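Local coordinates for ABC transporter substrate binding protein (Ribose) (PDB 4WUT) that probably serves as the sugar-capturing component of an ABC transporter, enclosing beta-D-fucopyranose in the cleft between its two lobes, at residues S35-N40 / G243-Q248; A63-I68 / S191-A196; A136-A141 / T174-A179; M157-V160 / G164-I167; I167-G172 / F216-P221. One frame throughout, in Å; residues are numbered along the deposited sequence. Where two conformers were deposited one is given.

Interaction 1: residues S35-N40 / G243-Q248; sequences STFWQN and GFDGNQ. With FCB (beta-D-fucopyranose), chain E.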
# COMPACT_ATOMS: atom_id res chain seq x y z
N SER A 35 8.21 -8.37 -3.21
CA SER A 35 7.77 -7.01 -3.41
C SER A 35 8.83 -5.98 -2.98
O SER A 35 9.33 -6.03 -1.85
CB SER A 35 6.48 -6.82 -2.61
OG SER A 35 6.17 -5.47 -2.42
N THR A 36 9.15 -5.04 -3.85
CA THR A 36 10.10 -4.00 -3.46
C THR A 36 9.50 -3.11 -2.36
O THR A 36 10.21 -2.65 -1.49
CB THR A 36 10.65 -3.16 -4.67
OG1 THR A 36 9.58 -2.79 -5.55
CG2 THR A 36 11.66 -3.94 -5.45
N PHE A 37 8.18 -2.91 -2.39
CA PHE A 37 7.51 -2.14 -1.34
C PHE A 37 7.71 -2.83 0.01
O PHE A 37 8.15 -2.20 0.96
CB PHE A 37 6.01 -1.97 -1.66
CG PHE A 37 5.25 -1.25 -0.58
CD1 PHE A 37 4.68 -1.95 0.47
CD2 PHE A 37 5.09 0.13 -0.61
CE1 PHE A 37 3.99 -1.28 1.47
CE2 PHE A 37 4.40 0.78 0.40
CZ PHE A 37 3.84 0.07 1.42
N TRP A 38 7.37 -4.12 0.11
CA TRP A 38 7.48 -4.81 1.40
C TRP A 38 8.93 -4.99 1.81
O TRP A 38 9.24 -4.98 3.00
CB TRP A 38 6.71 -6.15 1.41
CG TRP A 38 5.23 -5.96 1.28
CD1 TRP A 38 4.43 -6.35 0.25
CD2 TRP A 38 4.37 -5.26 2.20
NE1 TRP A 38 3.13 -5.96 0.48
CE2 TRP A 38 3.08 -5.28 1.66
CE3 TRP A 38 4.59 -4.62 3.41
CZ2 TRP A 38 2.00 -4.68 2.31
CZ3 TRP A 38 3.52 -4.02 4.05
CH2 TRP A 38 2.24 -4.06 3.50
N GLN A 39 9.85 -5.07 0.84
CA GLN A 39 11.26 -5.14 1.19
C GLN A 39 11.77 -3.83 1.80
O GLN A 39 12.69 -3.83 2.61
CB GLN A 39 12.08 -5.57 -0.03
CG GLN A 39 11.89 -7.04 -0.35
CD GLN A 39 12.26 -7.42 -1.77
OE1 GLN A 39 12.80 -6.61 -2.53
NE2 GLN A 39 11.97 -8.67 -2.14
N ASN A 40 11.17 -2.71 1.40
CA ASN A 40 11.52 -1.43 2.03
C ASN A 40 10.95 -1.34 3.46
O ASN A 40 11.60 -0.80 4.36
CB ASN A 40 11.05 -0.25 1.20
CG ASN A 40 11.90 1.00 1.44
OD1 ASN A 40 13.14 0.93 1.46
ND2 ASN A 40 11.25 2.14 1.66
N GLY A 243 0.07 6.86 -10.53
CA GLY A 243 0.31 5.64 -9.78
C GLY A 243 0.42 5.84 -8.29
O GLY A 243 0.22 6.95 -7.78
N PHE A 244 0.69 4.74 -7.59
CA PHE A 244 1.09 4.72 -6.20
C PHE A 244 2.44 4.01 -6.10
O PHE A 244 2.72 3.07 -6.86
CB PHE A 244 0.06 4.01 -5.29
CG PHE A 244 -0.85 4.96 -4.56
CD1 PHE A 244 -1.85 5.63 -5.25
CD2 PHE A 244 -0.71 5.19 -3.20
CE1 PHE A 244 -2.69 6.51 -4.60
CE2 PHE A 244 -1.56 6.06 -2.53
CZ PHE A 244 -2.55 6.74 -3.25
N ASP A 245 3.23 4.50 -5.16
CA ASP A 245 4.47 3.93 -4.69
C ASP A 245 5.68 4.40 -5.51
O ASP A 245 5.52 5.15 -6.47
CB ASP A 245 4.34 2.41 -4.52
CG ASP A 245 3.30 2.04 -3.48
OD1 ASP A 245 3.34 2.64 -2.39
OD2 ASP A 245 2.44 1.19 -3.76
N GLY A 246 6.87 4.00 -5.10
CA GLY A 246 8.05 4.73 -5.48
C GLY A 246 9.30 3.92 -5.72
O GLY A 246 10.40 4.38 -5.40
N ASN A 247 9.17 2.72 -6.27
CA ASN A 247 10.37 1.96 -6.57
C ASN A 247 11.07 2.46 -7.83
O ASN A 247 10.64 3.45 -8.42
CB ASN A 247 10.05 0.46 -6.66
CG ASN A 247 9.50 0.06 -7.99
OD1 ASN A 247 8.98 0.86 -8.77
ND2 ASN A 247 9.57 -1.25 -8.26
N GLN A 248 12.12 1.77 -8.25
CA GLN A 248 12.90 2.22 -9.41
C GLN A 248 12.06 2.30 -10.69
O GLN A 248 12.17 3.26 -11.46
CB GLN A 248 14.12 1.32 -9.61
CG GLN A 248 15.11 1.34 -8.45
CD GLN A 248 15.61 2.73 -8.13
OE1 GLN A 248 16.08 3.47 -9.01
NE2 GLN A 248 15.54 3.10 -6.85
C1 FCB E . 1.12 -0.60 -1.33
C2 FCB E . -0.07 -0.94 -0.45
C3 FCB E . 0.11 -2.20 0.21
C4 FCB E . 0.45 -3.31 -0.81
C5 FCB E . 1.65 -2.76 -1.63
C6 FCB E . 2.14 -3.76 -2.72
O1 FCB E . 0.70 0.42 -2.12
O2 FCB E . -0.15 0.11 0.55
O3 FCB E . -1.14 -2.49 0.89
O4 FCB E . -0.69 -3.64 -1.65
O5 FCB E . 1.29 -1.63 -2.29
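F37 and D245 face each other across the ligand cleft of this two-lobed periplasmic binding protein, and both touch the fucose. D245 OD1 lies 3.5 Å from F37 CE2, approaching the ring obliquely, with the carboxylate and ring planes 51° apart. The other carboxylate oxygen, D245 OD2, accepts a short 2.5 Å hydrogen bond from the anomeric hydroxyl O1 of the sugar. The phenyl ring serves as an apolar platform: sugar C1 sits 3.8 Å above its plane, over the ring centre. F37 CG is anti to the backbone N (chi1 177°), which sends the ring out from the helix start into the cleft. W38 adds CZ2 at 3.7 Å from sugar C4.

Further out, the two aromatic rings pack on each other: F37 CD1 lies 3.7 Å above the middle of the indole plane, and W38 CD2 lies at the phenyl edge, in its plane. D245 OD1 accepts a hydrogen bond from Q265 NE2. At the helix start N247 ND2 donates to T36 OG1 over 3.1 Å, a bent bond with the hydroxyl tilted 26° out of the amide plane. T36 OG1 has its stronger partner in E220 OE2, and N247 OD1 caps the next helix at L250 N. The helix that carries the aromatic pair is itself capped: W38 N donates almost straight to S35 OG at 3.1 Å.

Interaction 2: residues A63-I68 / S191-A196; sequences AAESAI and SQSQMA. With FCB (beta-D-fucopyranose), chain E.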
# COMPACT_ATOMS: atom_id res chain seq x y z
N ALA A 63 3.02 -16.04 -0.65
CA ALA A 63 3.56 -15.87 -1.99
C ALA A 63 2.86 -14.79 -2.79
O ALA A 63 3.39 -14.33 -3.78
CB ALA A 63 3.48 -17.17 -2.73
N ALA A 64 1.67 -14.38 -2.35
CA ALA A 64 0.91 -13.37 -3.08
C ALA A 64 -0.03 -12.68 -2.11
O ALA A 64 -0.43 -13.25 -1.10
CB ALA A 64 0.12 -14.00 -4.18
N GLU A 65 -0.39 -11.43 -2.42
CA GLU A 65 -1.28 -10.67 -1.55
C GLU A 65 -2.69 -11.21 -1.48
O GLU A 65 -3.42 -10.92 -0.54
CB GLU A 65 -1.32 -9.19 -1.97
CG GLU A 65 0.05 -8.51 -1.90
CD GLU A 65 0.00 -7.00 -1.77
OE1 GLU A 65 -1.07 -6.36 -2.04
OE2 GLU A 65 1.05 -6.46 -1.35
N SER A 66 -3.06 -12.01 -2.48
CA SER A 66 -4.36 -12.66 -2.53
C SER A 66 -4.44 -13.93 -1.66
O SER A 66 -5.52 -14.49 -1.47
CB SER A 66 -4.70 -13.03 -3.98
OG SER A 66 -3.66 -13.77 -4.59
N ALA A 67 -3.29 -14.39 -1.17
CA ALA A 67 -3.22 -15.61 -0.36
C ALA A 67 -3.57 -15.31 1.08
O ALA A 67 -2.68 -15.25 1.94
CB ALA A 67 -1.84 -16.18 -0.40
N ILE A 68 -4.86 -15.13 1.35
CA ILE A 68 -5.34 -14.68 2.64
C ILE A 68 -5.25 -15.78 3.69
O ILE A 68 -4.77 -15.56 4.81
CB ILE A 68 -6.81 -14.21 2.56
CG1 ILE A 68 -7.04 -13.27 1.38
CG2 ILE A 68 -7.22 -13.55 3.83
CD1 ILE A 68 -6.13 -12.12 1.38
N SER A 191 -6.10 -6.34 -10.01
CA SER A 191 -4.90 -7.04 -10.45
C SER A 191 -4.46 -8.15 -9.51
O SER A 191 -3.56 -8.93 -9.85
CB SER A 191 -3.72 -6.10 -10.53
OG SER A 191 -3.36 -5.69 -9.23
N GLN A 192 -5.06 -8.23 -8.32
CA GLN A 192 -4.59 -9.13 -7.24
C GLN A 192 -3.12 -8.87 -6.86
O GLN A 192 -2.40 -9.73 -6.35
CB GLN A 192 -4.82 -10.62 -7.57
CG GLN A 192 -6.23 -10.91 -8.03
CD GLN A 192 -7.24 -10.49 -7.02
OE1 GLN A 192 -6.98 -10.54 -5.81
NE2 GLN A 192 -8.40 -10.09 -7.49
N SER A 193 -2.69 -7.62 -7.08
CA SER A 193 -1.29 -7.20 -6.85
C SER A 193 -0.26 -7.99 -7.68
O SER A 193 0.90 -8.14 -7.29
CB SER A 193 -0.92 -7.22 -5.37
OG SER A 193 -1.65 -6.17 -4.71
N GLN A 194 -0.71 -8.49 -8.83
CA GLN A 194 0.17 -9.18 -9.76
C GLN A 194 0.46 -8.23 -10.92
O GLN A 194 -0.45 -7.82 -11.64
CB GLN A 194 -0.47 -10.46 -10.28
CG GLN A 194 -0.68 -11.53 -9.24
CD GLN A 194 0.63 -12.06 -8.69
OE1 GLN A 194 1.68 -11.97 -9.34
NE2 GLN A 194 0.58 -12.61 -7.49
N MSE A 195 1.74 -7.86 -11.06
CA MSE A 195 2.20 -7.00 -12.14
C MSE A 195 1.68 -7.48 -13.50
O MSE A 195 1.13 -6.69 -14.28
CB MSE A 195 3.74 -6.90 -12.18
CG MSE A 195 4.38 -6.06 -11.05
SE MSE A 195 6.37 -5.86 -11.17
CE MSE A 195 6.93 -7.61 -10.51
N ALA A 196 1.85 -8.77 -13.77
CA ALA A 196 1.48 -9.33 -15.05
C ALA A 196 -0.02 -9.23 -15.33
O ALA A 196 -0.44 -8.98 -16.47
CB ALA A 196 1.93 -10.77 -15.16
C1 FCB E . 1.12 -0.60 -1.33
C2 FCB E . -0.07 -0.94 -0.45
C3 FCB E . 0.11 -2.20 0.21
C4 FCB E . 0.45 -3.31 -0.81
C5 FCB E . 1.65 -2.76 -1.63
C6 FCB E . 2.14 -3.76 -2.72
O1 FCB E . 0.70 0.42 -2.12
O2 FCB E . -0.15 0.11 0.55
O3 FCB E . -1.14 -2.49 0.89
O4 FCB E . -0.69 -3.64 -1.65
O5 FCB E . 1.29 -1.63 -2.29
O HOH W 1 2.58 -14.37 -6.55
O HOH W 2 0.49 -10.39 -4.87
O HOH W 3 -2.12 -13.84 -6.88
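A64 meets the amide of Q194 where two loops, one from each lobe of the periplasmic binding protein, close over the mouth of the sugar cleft. A64 CB lies 3.6 Å from Q194 NE2; the bend of Q194 at chi2 (-65°) brings the amide nitrogen there. Just before it in sequence, the A63 carbonyl reaches the same nitrogen through a water, which donates to A63 O and accepts from Q194 NE2.

E65 is the polar centre. Its backbone N donates to a second water at 2.8 Å, which is linked only weakly to Q192 O. Its side chain, extended beyond CG, runs inward until OE1 accepts two hydroxyls: S193 OG of the opposite loop at 2.7 Å and O4 of the fucose at 2.8 Å. The serine comes from above the carboxylate, 59° out of its plane. OE2 is taken by W38 NE1, so both oxygens are engaged and the rotation of the carboxylate is probably well fixed. The E65-S193 bond is the one that crosses between the lobes; within the second lobe S193 OG accepts from N219 ND2.

S66 makes looser contacts. Its CB is 3.8 Å from Q192 OE1, and its OG shares a third water with Q194 NE2. Q192 and S193 form the corner of a type I' turn from S191 to Q194. The same corner contains an ST turn, S193 N donating to S191 OG at 3.0 Å.

Interaction 3: residues A136-A141 / T174-A179; sequences AGELAA and TDYIKA. With CA (calcium ion), chain G.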
# COMPACT_ATOMS: atom_id res chain seq x y z
N ALA A 136 -4.96 10.21 0.55
CA ALA A 136 -4.02 9.94 -0.52
C ALA A 136 -4.75 9.67 -1.85
O ALA A 136 -4.30 10.12 -2.91
CB ALA A 136 -3.12 8.75 -0.16
N GLY A 137 -5.86 8.94 -1.80
CA GLY A 137 -6.67 8.75 -2.99
C GLY A 137 -7.22 10.07 -3.51
O GLY A 137 -7.28 10.28 -4.73
N GLU A 138 -7.61 10.96 -2.59
CA GLU A 138 -8.08 12.27 -2.98
C GLU A 138 -6.97 13.08 -3.66
O GLU A 138 -7.25 13.78 -4.63
CB GLU A 138 -8.69 13.01 -1.78
CG GLU A 138 -10.03 12.45 -1.37
CD GLU A 138 -10.62 13.09 -0.13
OE1 GLU A 138 -10.03 14.07 0.37
OE2 GLU A 138 -11.68 12.62 0.32
N LEU A 139 -5.74 12.99 -3.18
CA LEU A 139 -4.64 13.73 -3.83
C LEU A 139 -4.45 13.21 -5.26
O LEU A 139 -4.20 13.97 -6.19
CB LEU A 139 -3.33 13.52 -3.08
CG LEU A 139 -2.63 14.59 -2.26
CD1 LEU A 139 -3.42 15.86 -2.01
CD2 LEU A 139 -2.25 13.91 -0.99
N ALA A 140 -4.51 11.90 -5.42
CA ALA A 140 -4.35 11.32 -6.75
C ALA A 140 -5.47 11.79 -7.69
O ALA A 140 -5.23 12.08 -8.86
CB ALA A 140 -4.33 9.80 -6.67
N ALA A 141 -6.69 11.86 -7.18
CA ALA A 141 -7.85 12.29 -7.98
C ALA A 141 -7.75 13.76 -8.38
O ALA A 141 -8.07 14.13 -9.50
CB ALA A 141 -9.16 12.05 -7.21
N THR A 174 -12.29 7.57 -5.98
CA THR A 174 -13.53 7.48 -6.71
C THR A 174 -14.53 8.54 -6.25
O THR A 174 -15.18 9.17 -7.07
CB THR A 174 -14.11 6.05 -6.56
OG1 THR A 174 -13.16 5.11 -7.09
CG2 THR A 174 -15.41 5.94 -7.31
N ASP A 175 -14.65 8.73 -4.95
CA ASP A 175 -15.61 9.68 -4.42
C ASP A 175 -15.24 11.10 -4.83
O ASP A 175 -16.12 11.94 -5.11
CB ASP A 175 -15.69 9.59 -2.89
CG ASP A 175 -16.32 8.29 -2.40
OD1 ASP A 175 -16.85 7.53 -3.23
OD2 ASP A 175 -16.27 8.05 -1.18
N TYR A 176 -13.94 11.38 -4.85
CA TYR A 176 -13.47 12.73 -5.23
C TYR A 176 -13.74 12.99 -6.70
O TYR A 176 -14.20 14.06 -7.06
CB TYR A 176 -11.97 12.93 -4.92
CG TYR A 176 -11.52 14.38 -5.09
CD1 TYR A 176 -11.17 14.86 -6.34
CD2 TYR A 176 -11.44 15.23 -4.00
CE1 TYR A 176 -10.79 16.19 -6.50
CE2 TYR A 176 -11.07 16.53 -4.15
CZ TYR A 176 -10.73 17.00 -5.40
OH TYR A 176 -10.34 18.31 -5.52
N ILE A 177 -13.45 12.01 -7.55
CA ILE A 177 -13.77 12.14 -8.97
C ILE A 177 -15.26 12.43 -9.18
O ILE A 177 -15.62 13.32 -9.94
CB ILE A 177 -13.37 10.87 -9.75
CG1 ILE A 177 -11.83 10.71 -9.78
CG2 ILE A 177 -13.97 10.89 -11.16
CD1 ILE A 177 -11.07 11.74 -10.58
N LYS A 178 -16.13 11.67 -8.51
CA LYS A 178 -17.56 11.90 -8.59
C LYS A 178 -17.96 13.30 -8.10
O LYS A 178 -18.75 13.95 -8.74
CB LYS A 178 -18.34 10.82 -7.83
CG LYS A 178 -19.83 11.08 -7.88
CD LYS A 178 -20.66 9.83 -7.57
CE LYS A 178 -22.13 10.07 -7.90
NZ LYS A 178 -22.95 8.82 -7.82
N ALA A 179 -17.41 13.77 -6.98
CA ALA A 179 -17.87 15.04 -6.42
C ALA A 179 -17.33 16.25 -7.18
O ALA A 179 -17.92 17.32 -7.13
CB ALA A 179 -17.48 15.13 -4.96
CA CA G . -20.19 14.73 -10.41
O HOH W 4 -21.56 15.11 -8.44
O HOH W 5 -22.31 13.78 -10.51
O HOH W 6 -19.96 12.65 -11.53
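The Y176 ring lies against the helix of A136-A141, and one of its faces is turned to the backbone: E138 O stands 4.3 Å above the plane, over the ring centre. A141 approaches the same ring obliquely, its CB 3.6 Å from Y176 CD1. With CG anti to the backbone N (chi1 -171°), Y176 reaches across to the other helix. The aliphatic part of E138 runs past it at about a right angle, CG being 4.1 Å from Y176 CB; no hydrogen bond crosses this contact.

A141 CB is thus shared, since I177 CD1 also reaches it, at 3.9 Å. Further along, I145 continues the apolar seam against both Y176 and I177. The small side chain of A141 suits the separation of the helix axes, 8.4 Å at closest approach with a crossing angle of -44°.

On K178 the carbonyl oxygen binds a calcium ion at 2.3 Å, together with S181 O and three waters; the ion lies beside the C-terminal end of helix 164-180, and K178 itself does not touch A136-A141. Neighbouring helices packed on a largely parallel sheet, with A140 touching I242 of strand 240-244, are typical of the Rossmann-like alpha/beta lobes of periplasmic binding proteins.

Interaction 4: residues M157-V160 / G164-I167; sequences MSYV and GSEI. With FCB (beta-D-fucopyranose), chain E.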
# COMPACT_ATOMS: atom_id res chain seq x y z
N MSE A 157 -7.50 1.08 -12.05
CA MSE A 157 -6.80 -0.20 -11.93
C MSE A 157 -6.45 -0.39 -10.46
O MSE A 157 -5.55 0.26 -9.91
CB MSE A 157 -5.51 -0.21 -12.78
CG MSE A 157 -5.69 0.41 -14.17
SE MSE A 157 -7.19 -0.27 -15.23
CE MSE A 157 -6.58 -2.04 -15.60
N SER A 158 -7.18 -1.31 -9.82
CA SER A 158 -6.97 -1.59 -8.41
C SER A 158 -6.31 -2.96 -8.24
O SER A 158 -5.87 -3.56 -9.20
CB SER A 158 -8.28 -1.48 -7.66
OG SER A 158 -8.05 -1.59 -6.26
N TYR A 159 -6.18 -3.39 -6.99
CA TYR A 159 -5.36 -4.54 -6.67
C TYR A 159 -6.19 -5.65 -6.06
O TYR A 159 -6.69 -6.51 -6.79
CB TYR A 159 -4.11 -4.15 -5.82
CG TYR A 159 -4.25 -3.17 -4.70
CD1 TYR A 159 -4.43 -1.81 -4.95
CD2 TYR A 159 -4.05 -3.56 -3.38
CE1 TYR A 159 -4.49 -0.90 -3.93
CE2 TYR A 159 -4.10 -2.65 -2.35
CZ TYR A 159 -4.32 -1.31 -2.64
OH TYR A 159 -4.37 -0.39 -1.63
N VAL A 160 -6.32 -5.66 -4.74
CA VAL A 160 -7.14 -6.67 -4.06
C VAL A 160 -8.37 -5.99 -3.49
O VAL A 160 -8.27 -5.12 -2.61
CB VAL A 160 -6.34 -7.39 -2.94
CG1 VAL A 160 -7.23 -8.38 -2.17
CG2 VAL A 160 -5.12 -8.14 -3.51
N GLY A 164 -7.45 -3.65 3.17
CA GLY A 164 -7.60 -2.50 4.02
C GLY A 164 -7.16 -1.20 3.38
O GLY A 164 -7.90 -0.22 3.40
N SER A 165 -5.95 -1.17 2.82
CA SER A 165 -5.48 0.08 2.20
C SER A 165 -6.30 0.43 0.95
O SER A 165 -6.49 1.61 0.62
CB SER A 165 -4.01 -0.04 1.85
OG SER A 165 -3.80 -1.14 0.97
N GLU A 166 -6.82 -0.59 0.28
CA GLU A 166 -7.52 -0.42 -0.98
C GLU A 166 -8.86 0.30 -0.79
O GLU A 166 -9.26 1.11 -1.62
CB GLU A 166 -7.77 -1.78 -1.63
CG GLU A 166 -8.17 -1.74 -3.09
CD GLU A 166 -9.69 -1.69 -3.33
OE1 GLU A 166 -10.47 -1.98 -2.39
OE2 GLU A 166 -10.09 -1.36 -4.47
N ILE A 167 -9.58 -0.03 0.27
CA ILE A 167 -10.91 0.54 0.52
C ILE A 167 -10.88 2.07 0.54
O ILE A 167 -11.62 2.74 -0.17
CB ILE A 167 -11.45 0.10 1.88
CG1 ILE A 167 -11.61 -1.42 1.94
CG2 ILE A 167 -12.78 0.80 2.18
CD1 ILE A 167 -11.92 -1.95 3.34
C1 FCB E . 1.12 -0.60 -1.33
C2 FCB E . -0.07 -0.94 -0.45
C3 FCB E . 0.11 -2.20 0.21
C4 FCB E . 0.45 -3.31 -0.81
C5 FCB E . 1.65 -2.76 -1.63
C6 FCB E . 2.14 -3.76 -2.72
O1 FCB E . 0.70 0.42 -2.12
O2 FCB E . -0.15 0.11 0.55
O3 FCB E . -1.14 -2.49 0.89
O4 FCB E . -0.69 -3.64 -1.65
O5 FCB E . 1.29 -1.63 -2.29
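S158 and E166 make one of two direct side-chain hydrogen bonds across this contact: the serine OG donates to E166 OE2 at 2.7 Å, meeting the oxygen on its anti side and 16° out of the carboxylate plane. The other carboxylate oxygen, OE1, accepts from G162 N in the intervening loop. Each oxygen of this buried acid therefore has a donor, one on the strand and one in the loop. A bend at chi2 (-91°) folds the glutamate back so that it can serve both.

That same fold lays its methylenes on the Y159 ring. E166 CG is 4.0 Å from the ring centroid and 16° off the normal, a CH-pi contact, and the carboxylate stands nearly upright to the ring. CG also lies 3.4 Å from V160 O.

S165 OG sits at the edge of the ring, near its plane, and shares a 2.8 Å hydrogen bond with Y159 OH in which either hydroxyl may donate. S165 OG is also 3.0 Å from O3 of the fucose; its one proton could serve the sugar if the tyrosine supplies the other bond, a choice that remains unsettled. The backbone N of S165 is satisfied separately by S115 OG.

Such a loop between strand 153-158 and helix 164-180, the opening of a beta-alpha-beta unit, places pocket residues at the C-terminal end of a parallel strand, where periplasmic binding proteins hold their ligands.

Interaction 5: residues I167-G172 / F216-P221; sequences IGRVGG and FGANEP. With FCB (beta-D-fucopyranose), chain E.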
# COMPACT_ATOMS: atom_id res chain seq x y z
N ILE A 167 -9.58 -0.03 0.27
CA ILE A 167 -10.91 0.54 0.52
C ILE A 167 -10.88 2.07 0.54
O ILE A 167 -11.62 2.74 -0.17
CB ILE A 167 -11.45 0.10 1.88
CG1 ILE A 167 -11.61 -1.42 1.94
CG2 ILE A 167 -12.78 0.80 2.18
CD1 ILE A 167 -11.92 -1.95 3.34
N GLY A 168 -10.01 2.62 1.39
CA GLY A 168 -9.90 4.05 1.54
C GLY A 168 -9.27 4.70 0.33
O GLY A 168 -9.70 5.76 -0.10
N ARG A 169 -8.24 4.07 -0.22
CA ARG A 169 -7.48 4.68 -1.29
C ARG A 169 -8.34 4.80 -2.55
O ARG A 169 -8.48 5.87 -3.17
CB ARG A 169 -6.26 3.80 -1.58
CG ARG A 169 -5.28 4.44 -2.51
CD ARG A 169 -4.06 3.58 -2.69
NE ARG A 169 -3.39 3.36 -1.42
CZ ARG A 169 -2.37 2.54 -1.23
NH1 ARG A 169 -1.85 1.83 -2.24
NH2 ARG A 169 -1.85 2.43 -0.03
N VAL A 170 -8.94 3.69 -2.94
CA VAL A 170 -9.72 3.69 -4.15
C VAL A 170 -11.08 4.37 -3.91
O VAL A 170 -11.59 5.06 -4.76
CB VAL A 170 -9.86 2.25 -4.72
CG1 VAL A 170 -10.85 2.21 -5.88
CG2 VAL A 170 -8.49 1.76 -5.14
N GLY A 171 -11.66 4.20 -2.74
CA GLY A 171 -12.86 4.95 -2.43
C GLY A 171 -12.63 6.46 -2.36
O GLY A 171 -13.48 7.24 -2.82
N GLY A 172 -11.53 6.88 -1.75
CA GLY A 172 -11.20 8.30 -1.69
C GLY A 172 -11.07 8.87 -3.09
O GLY A 172 -11.60 9.94 -3.40
N PHE A 216 -5.59 5.39 -13.45
CA PHE A 216 -5.07 5.34 -12.09
C PHE A 216 -4.70 3.91 -11.71
O PHE A 216 -5.50 3.01 -11.88
CB PHE A 216 -6.16 5.89 -11.16
CG PHE A 216 -5.85 5.80 -9.69
CD1 PHE A 216 -4.66 6.28 -9.18
CD2 PHE A 216 -6.79 5.27 -8.80
CE1 PHE A 216 -4.39 6.24 -7.82
CE2 PHE A 216 -6.50 5.21 -7.46
CZ PHE A 216 -5.31 5.67 -6.98
N GLY A 217 -3.47 3.73 -11.26
CA GLY A 217 -2.96 2.44 -10.79
C GLY A 217 -2.71 2.51 -9.30
O GLY A 217 -1.82 3.23 -8.86
N ALA A 218 -3.46 1.75 -8.50
CA ALA A 218 -3.58 2.10 -7.09
C ALA A 218 -2.56 1.51 -6.13
O ALA A 218 -2.63 1.77 -4.93
CB ALA A 218 -5.01 1.80 -6.62
N ASN A 219 -1.65 0.68 -6.62
CA ASN A 219 -0.52 0.25 -5.82
C ASN A 219 0.68 -0.10 -6.70
O ASN A 219 0.61 -0.03 -7.94
CB ASN A 219 -0.88 -0.90 -4.86
CG ASN A 219 -0.91 -2.27 -5.53
OD1 ASN A 219 -1.00 -2.42 -6.75
ND2 ASN A 219 -0.86 -3.30 -4.70
N GLU A 220 1.77 -0.46 -6.05
CA GLU A 220 3.05 -0.63 -6.73
C GLU A 220 3.00 -1.59 -7.94
O GLU A 220 3.28 -1.18 -9.08
CB GLU A 220 4.15 -1.02 -5.73
CG GLU A 220 5.52 -1.21 -6.37
CD GLU A 220 6.54 -1.78 -5.38
OE1 GLU A 220 6.40 -2.96 -4.98
OE2 GLU A 220 7.46 -1.05 -4.98
N PRO A 221 2.62 -2.86 -7.73
CA PRO A 221 2.65 -3.75 -8.89
C PRO A 221 1.62 -3.37 -9.95
O PRO A 221 1.84 -3.58 -11.15
CB PRO A 221 2.33 -5.12 -8.30
CG PRO A 221 1.59 -4.81 -7.01
CD PRO A 221 2.30 -3.60 -6.50
C1 FCB E . 1.12 -0.60 -1.33
C2 FCB E . -0.07 -0.94 -0.45
C3 FCB E . 0.11 -2.20 0.21
C4 FCB E . 0.45 -3.31 -0.81
C5 FCB E . 1.65 -2.76 -1.63
C6 FCB E . 2.14 -3.76 -2.72
O1 FCB E . 0.70 0.42 -2.12
O2 FCB E . -0.15 0.11 0.55
O3 FCB E . -1.14 -2.49 0.89
O4 FCB E . -0.69 -3.64 -1.65
O5 FCB E . 1.29 -1.63 -2.29
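R169 NH1 grips both the protein and the sugar: it donates to A218 O at 2.8 Å and to O1 of the fucose at 2.9 Å. The protein bond is nearly straight (166°) and lies in the carbonyl plane, with A218 O in the plane of the guanidinium as well. NH2 takes the adjacent hydroxyl, donating to sugar O2 at 2.9 Å, so hydroxyls on neighbouring ring carbons, C1 and C2, are held by the two terminal nitrogens of one guanidinium. N133 OD1 also accepts from NH2, and with A218 O this second-shell pair helps fix the rotation of the group. The long chain leaves the helix extended and then turns at chi3 (-60°), swinging the guanidinium along the end of strand 214-217.

The site follows the usual plan of a periplasmic binding protein lobe, in which loops at the C-terminal ends of parallel strands supply the ligand contacts and helices pack alongside the sheet. V170, next to R169 on helix 164-180, makes an apolar contact with the same loop, its CG2 3.8 Å from A218 CB and its side chain resting on V156 of strand 153-158.

N219 comes from the other segment to the sugar. ND2 donates to O4 at 3.1 Å, while CB lies 3.4 Å from both O1 and O5. N219 is the N-cap of helix 220-232: its side chain caps a backbone N just past P221, and OD1 also accepts from T222 OG1. Beyond it, P221 CD approaches the sugar methyl C6 to 3.8 Å.

In the fold
Interactions 1, 2, 4 and 5 all touch the same fucose, whereas interaction 3 joins two helices away from the pocket; its centre is about 22 Å from that of interaction 1, yet F244 CZ still packs on A136 CB at 3.7 Å. Interactions 1 and 2 span the cleft, with centres about 14 Å apart. Interactions 4 and 5, about 5 Å apart between centres, share I167 and sit on neighbouring strands, where M157 N and F216 O are 2.8 Å apart. Interaction 2 meets interaction 4 at Q192 N and Y159 O, also 2.8 Å apart. Interaction 5 touches interaction 1 through E220. Helix 164-180 is common to interactions 3, 4 and 5; A140 CB also lies 3.7 Å from F216 CE1.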